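Local coordinates for EDD domain protein, DegV family (PDB 3JR7) that is of unknown cellular role but probably binds lipid, most likely a fatty acid, at residues C29-P34 and D280-S285; H253-E258 and A289-I294. All coordinates share one frame; numbering follows the deposited sequence.

Contact 1: C29-P34 and D280-S285; sequences CGEFTP and DTSGIS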
loop_
_atom_site.group_PDB
_atom_site.type_symbol
_atom_site.label_atom_id
_atom_site.label_comp_id
_atom_site.label_asym_id
_atom_site.label_seq_id
_atom_site.Cartn_x
_atom_site.Cartn_y
_atom_site.Cartn_z
ATOM N N CYS A 29 3.850 2.545 4.632
ATOM C CA CYS A 29 3.294 1.293 4.108
ATOM C C CYS A 29 3.518 1.190 2.606
ATOM O O CYS A 29 3.823 0.107 2.080
ATOM C CB CYS A 29 1.813 1.150 4.472
ATOM S SG CYS A 29 1.176 -0.466 4.018
ATOM N N GLY A 30 3.431 2.319 1.922
ATOM C CA GLY A 30 3.564 2.344 0.490
ATOM C C GLY A 30 5.001 2.212 0.070
ATOM O O GLY A 30 5.783 3.133 0.341
ATOM N N GLU A 31 5.346 1.118 -0.629
ATOM C CA GLU A 31 6.745 0.867 -0.990
ATOM C C GLU A 31 7.229 1.842 -2.053
ATOM O O GLU A 31 6.448 2.255 -2.857
ATOM C CB GLU A 31 6.937 -0.577 -1.525
ATOM C CG GLU A 31 6.753 -1.707 -0.542
ATOM C CD GLU A 31 5.318 -1.969 -0.139
ATOM O OE1 GLU A 31 4.374 -1.548 -0.876
ATOM O OE2 GLU A 31 5.143 -2.623 0.913
ATOM N N PHE A 32 8.514 2.220 -2.051
ATOM C CA PHE A 32 9.133 2.947 -3.187
ATOM C C PHE A 32 10.017 2.022 -3.984
ATOM O O PHE A 32 10.785 1.273 -3.398
ATOM C CB PHE A 32 10.027 4.119 -2.744
ATOM C CG PHE A 32 9.281 5.295 -2.140
ATOM C CD1 PHE A 32 7.887 5.381 -2.168
ATOM C CD2 PHE A 32 9.997 6.314 -1.535
ATOM C CE1 PHE A 32 7.239 6.462 -1.586
ATOM C CE2 PHE A 32 9.377 7.380 -0.989
ATOM C CZ PHE A 32 7.968 7.460 -0.997
ATOM N N THR A 33 9.943 2.101 -5.304
ATOM C CA THR A 33 10.901 1.438 -6.160
ATOM C C THR A 33 12.231 2.196 -6.116
ATOM O O THR A 33 12.279 3.333 -5.657
ATOM C CB THR A 33 10.435 1.404 -7.612
ATOM O OG1 THR A 33 10.211 2.747 -8.080
ATOM C CG2 THR A 33 9.181 0.577 -7.748
ATOM N N PRO A 34 13.324 1.563 -6.603
ATOM C CA PRO A 34 14.624 2.263 -6.673
ATOM C C PRO A 34 14.513 3.596 -7.399
ATOM O O PRO A 34 15.041 4.613 -6.960
ATOM C CB PRO A 34 15.501 1.301 -7.494
ATOM C CG PRO A 34 14.923 -0.065 -7.239
ATOM C CD PRO A 34 13.415 0.160 -7.060
ATOM N N ASP A 280 9.842 -5.571 -2.635
ATOM C CA ASP A 280 9.844 -6.126 -1.300
ATOM C C ASP A 280 8.908 -5.325 -0.451
ATOM O O ASP A 280 8.850 -4.101 -0.569
ATOM C CB ASP A 280 11.234 -6.088 -0.667
ATOM C CG ASP A 280 12.211 -7.010 -1.386
ATOM O OD1 ASP A 280 12.095 -8.217 -1.201
ATOM O OD2 ASP A 280 13.009 -6.517 -2.192
ATOM N N THR A 281 8.192 -6.011 0.414
ATOM C CA THR A 281 7.254 -5.333 1.303
ATOM C C THR A 281 7.951 -4.354 2.289
ATOM O O THR A 281 9.035 -4.624 2.824
ATOM C CB THR A 281 6.448 -6.317 2.122
ATOM O OG1 THR A 281 7.312 -7.319 2.653
ATOM C CG2 THR A 281 5.350 -6.977 1.295
ATOM N N SER A 282 7.298 -3.228 2.535
ATOM C CA SER A 282 7.735 -2.238 3.545
ATOM C C SER A 282 7.590 -2.834 4.950
ATOM O O SER A 282 7.063 -3.925 5.114
ATOM C CB SER A 282 6.828 -1.015 3.467
ATOM O OG SER A 282 5.505 -1.377 3.953
ATOM N N GLY A 283 8.043 -2.114 5.973
ATOM C CA GLY A 283 7.874 -2.550 7.364
ATOM C C GLY A 283 6.426 -2.836 7.722
ATOM O O GLY A 283 6.094 -3.911 8.257
ATOM N N ILE A 284 5.530 -1.868 7.459
ATOM C CA ILE A 284 4.113 -2.115 7.800
ATOM C C ILE A 284 3.532 -3.268 6.958
ATOM O O ILE A 284 2.824 -4.124 7.479
ATOM C CB ILE A 284 3.292 -0.840 7.625
ATOM C CG1 ILE A 284 3.768 0.210 8.646
ATOM C CG2 ILE A 284 1.787 -1.123 7.785
ATOM C CD1 ILE A 284 3.492 -0.147 10.116
ATOM N N SER A 285 3.875 -3.308 5.680
ATOM C CA SER A 285 3.419 -4.373 4.809
ATOM C C SER A 285 3.906 -5.748 5.301
ATOM O O SER A 285 3.151 -6.721 5.315
ATOM C CB SER A 285 3.856 -4.098 3.364
ATOM O OG SER A 285 3.154 -2.965 2.783
#

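Contact 2: H253-E258 and A289-I294; sequences HCNCEE and ANDGGI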
loop_
_atom_site.group_PDB
_atom_site.type_symbol
_atom_site.label_atom_id
_atom_site.label_comp_id
_atom_site.label_asym_id
_atom_site.label_seq_id
_atom_site.Cartn_x
_atom_site.Cartn_y
_atom_site.Cartn_z
ATOM N N HIS A 253 5.935 -8.606 -2.343
ATOM C CA HIS A 253 6.113 -9.914 -1.723
ATOM C C HIS A 253 6.910 -9.755 -0.456
ATOM O O HIS A 253 7.732 -8.830 -0.337
ATOM C CB HIS A 253 6.817 -10.885 -2.681
ATOM C CG HIS A 253 8.280 -10.620 -2.814
ATOM N ND1 HIS A 253 8.799 -9.716 -3.712
ATOM C CD2 HIS A 253 9.330 -11.104 -2.118
ATOM C CE1 HIS A 253 10.118 -9.683 -3.585
ATOM N NE2 HIS A 253 10.462 -10.503 -2.617
ATOM N N CYS A 254 6.608 -10.608 0.517
ATOM C CA CYS A 254 7.351 -10.631 1.762
ATOM C C CYS A 254 8.232 -11.885 1.806
ATOM O O CYS A 254 7.752 -12.952 2.174
ATOM C CB CYS A 254 6.391 -10.656 2.947
ATOM S SG CYS A 254 7.260 -10.552 4.533
ATOM N N ASN A 255 9.502 -11.719 1.432
ATOM C CA ASN A 255 10.516 -12.800 1.501
ATOM C C ASN A 255 10.128 -14.014 0.622
ATOM O O ASN A 255 10.280 -15.173 1.031
ATOM C CB ASN A 255 10.694 -13.233 2.949
ATOM C CG ASN A 255 11.893 -14.171 3.155
ATOM O OD1 ASN A 255 12.951 -13.984 2.546
ATOM N ND2 ASN A 255 11.722 -15.174 4.010
ATOM N N CYS A 256 9.598 -13.748 -0.569
ATOM C CA CYS A 256 9.218 -14.825 -1.516
ATOM C C CYS A 256 9.251 -14.314 -2.957
ATOM O O CYS A 256 8.235 -14.234 -3.677
ATOM C CB CYS A 256 7.878 -15.468 -1.116
ATOM S SG CYS A 256 6.476 -14.301 -1.009
ATOM N N GLU A 257 10.442 -13.937 -3.381
ATOM C CA GLU A 257 10.615 -13.373 -4.696
ATOM C C GLU A 257 10.186 -14.296 -5.828
ATOM O O GLU A 257 9.627 -13.835 -6.831
ATOM C CB GLU A 257 12.068 -12.929 -4.933
ATOM C CG GLU A 257 12.158 -12.008 -6.109
ATOM C CD GLU A 257 13.569 -11.672 -6.537
ATOM O OE1 GLU A 257 14.517 -11.785 -5.734
ATOM O OE2 GLU A 257 13.719 -11.279 -7.714
ATOM N N GLU A 258 10.465 -15.589 -5.701
ATOM C CA GLU A 258 10.107 -16.514 -6.783
ATOM C C GLU A 258 8.602 -16.702 -6.882
ATOM O O GLU A 258 8.059 -16.836 -7.968
ATOM C CB GLU A 258 10.798 -17.878 -6.637
ATOM C CG GLU A 258 12.274 -17.872 -7.134
ATOM C CD GLU A 258 12.481 -17.351 -8.585
ATOM O OE1 GLU A 258 11.729 -17.731 -9.533
ATOM O OE2 GLU A 258 13.422 -16.526 -8.770
ATOM N N ALA A 289 1.435 -8.595 6.217
ATOM C CA ALA A 289 1.437 -9.655 5.190
ATOM C C ALA A 289 2.068 -10.946 5.706
ATOM O O ALA A 289 1.677 -12.068 5.327
ATOM C CB ALA A 289 2.155 -9.175 3.928
ATOM N N ASN A 290 3.106 -10.768 6.497
ATOM C CA ASN A 290 3.885 -11.841 7.092
ATOM C C ASN A 290 4.704 -12.587 6.058
ATOM O O ASN A 290 4.542 -12.417 4.818
ATOM C CB ASN A 290 3.003 -12.801 7.929
ATOM C CG ASN A 290 2.634 -12.223 9.279
ATOM O OD1 ASN A 290 1.444 -12.126 9.641
ATOM N ND2 ASN A 290 3.648 -11.867 10.054
ATOM N N ASP A 291 5.649 -13.366 6.587
ATOM C CA ASP A 291 6.577 -14.125 5.753
ATOM C C ASP A 291 5.763 -14.908 4.728
ATOM O O ASP A 291 4.809 -15.584 5.095
ATOM C CB ASP A 291 7.319 -15.132 6.652
ATOM C CG ASP A 291 8.480 -15.823 5.954
ATOM O OD1 ASP A 291 8.898 -15.447 4.825
ATOM O OD2 ASP A 291 9.017 -16.709 6.628
ATOM N N GLY A 292 6.122 -14.795 3.463
ATOM C CA GLY A 292 5.448 -15.555 2.423
ATOM C C GLY A 292 4.219 -14.912 1.766
ATOM O O GLY A 292 3.617 -15.512 0.878
ATOM N N GLY A 293 3.851 -13.703 2.168
ATOM C CA GLY A 293 2.702 -13.040 1.576
ATOM C C GLY A 293 2.941 -12.382 0.222
ATOM O O GLY A 293 4.067 -11.930 -0.104
ATOM N N ILE A 294 1.861 -12.292 -0.551
ATOM C CA ILE A 294 1.862 -11.733 -1.888
ATOM C C ILE A 294 0.673 -10.776 -1.980
ATOM O O ILE A 294 -0.449 -11.120 -1.610
ATOM C CB ILE A 294 1.700 -12.808 -2.947
ATOM C CG1 ILE A 294 2.930 -13.699 -2.994
ATOM C CG2 ILE A 294 1.508 -12.171 -4.326
ATOM C CD1 ILE A 294 4.186 -12.978 -3.635
HETATM O O HOH W 1 8.864 -16.829 2.317
#

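Contact 1: C29-P34 and D280-S285
OE2 of E31 takes two hydrogen bonds from the 280-285 segment. The backbone N of S282 lies 2.8 Å from OE2 of E31, at its anti lone pair, almost straight with 172° at the hydrogen. The hydroxyl of S285 donates from the syn side, also 2.8 Å from OG to OE2 of E31 and a little out of the carboxylate plane. The chain of E31 is bent at chi2 (73°), which turns CD aside, and its CG packs against the carbonyl O of D280 at 3.2 Å. The other oxygen, OE1, is held by S140 OG, which leaves both carboxylate oxygens with partners in this buried place.

Next to it, S282 OG does double duty. It donates to the carbonyl O of C29 (OG to O 2.9 Å), coming well off the C=O direction at 108°, and accepts from S285 N at 3.1 Å. That second bond makes S282 the N-cap of helix 283-289. At the other edge of the cluster, C29 SG sits 3.4 Å from S285 OG and 3.9 Å from I284 CG2.

A carboxylate and a serine cap thus meet at the first turn of a helix, whose N-terminal dipole would probably favour the charged form of E31. The loop after strand 22-27 is tied to that turn through the E31 carboxylate and the C29 carbonyl on one side, and two serine hydroxyls and the S282 amide on the other.

Contact 2: H253-E258 and A289-I294
C254 points its side chain into the turn made by 289-294. Its CB lies 3.2 Å from N290 O, and SG, anti to the backbone N (chi1 -175°), stays against the same carbonyl, 3.3 Å from N290 O and 3.6 Å from N290 C. C254 is bonded to the turn through both its N and its O: its N donates to G293 O (2.9 Å), and its O accepts from G292 N (2.8 Å), almost in line with the carbonyl. N290 to G293 form a type II turn, closed by G293 N to N290 O; G292 has the positive phi that glycine readily takes at this position of such a turn.

At the outer end, N255 ND2 donates to D291 OD1 at 3.0 Å, the acceptor close to the amide plane but the donor 30° out of the carboxylate plane. At the inner end, I294 CD1 touches both H253 CB, at 3.5 Å, and C256 SG.

H253 and I294 form an antiparallel non-hydrogen-bonded pair where strands 248-253 and 294-297 meet. Helix 257-270 covers I294 through R259, A260 and V263, while L68 of helix 64-73 packs on C254 and N255.

In the fold
Contacts 1 and 2 have centres 12 Å apart and are linked along the chain: helix 257-270 and strand 275-280 lead from 253-258 to 280-285, and helix 283-289 leads on to the type II turn at 290-293. They also touch directly, T281 N lying 3.0 Å from H253 O in a probable hydrogen bond, where strands 248-253 and 275-280, neighbours in one sheet, end. Contact 1 is the one at the ligand pocket: S285 belongs to it, and the I284 side chain is about 4 Å from a bound PG6, probably from the crystallisation liquor but consistent with a lipid site as in this family. Contact 2 centres about 14 Å from the chain centre, contact 1 about 7 Å.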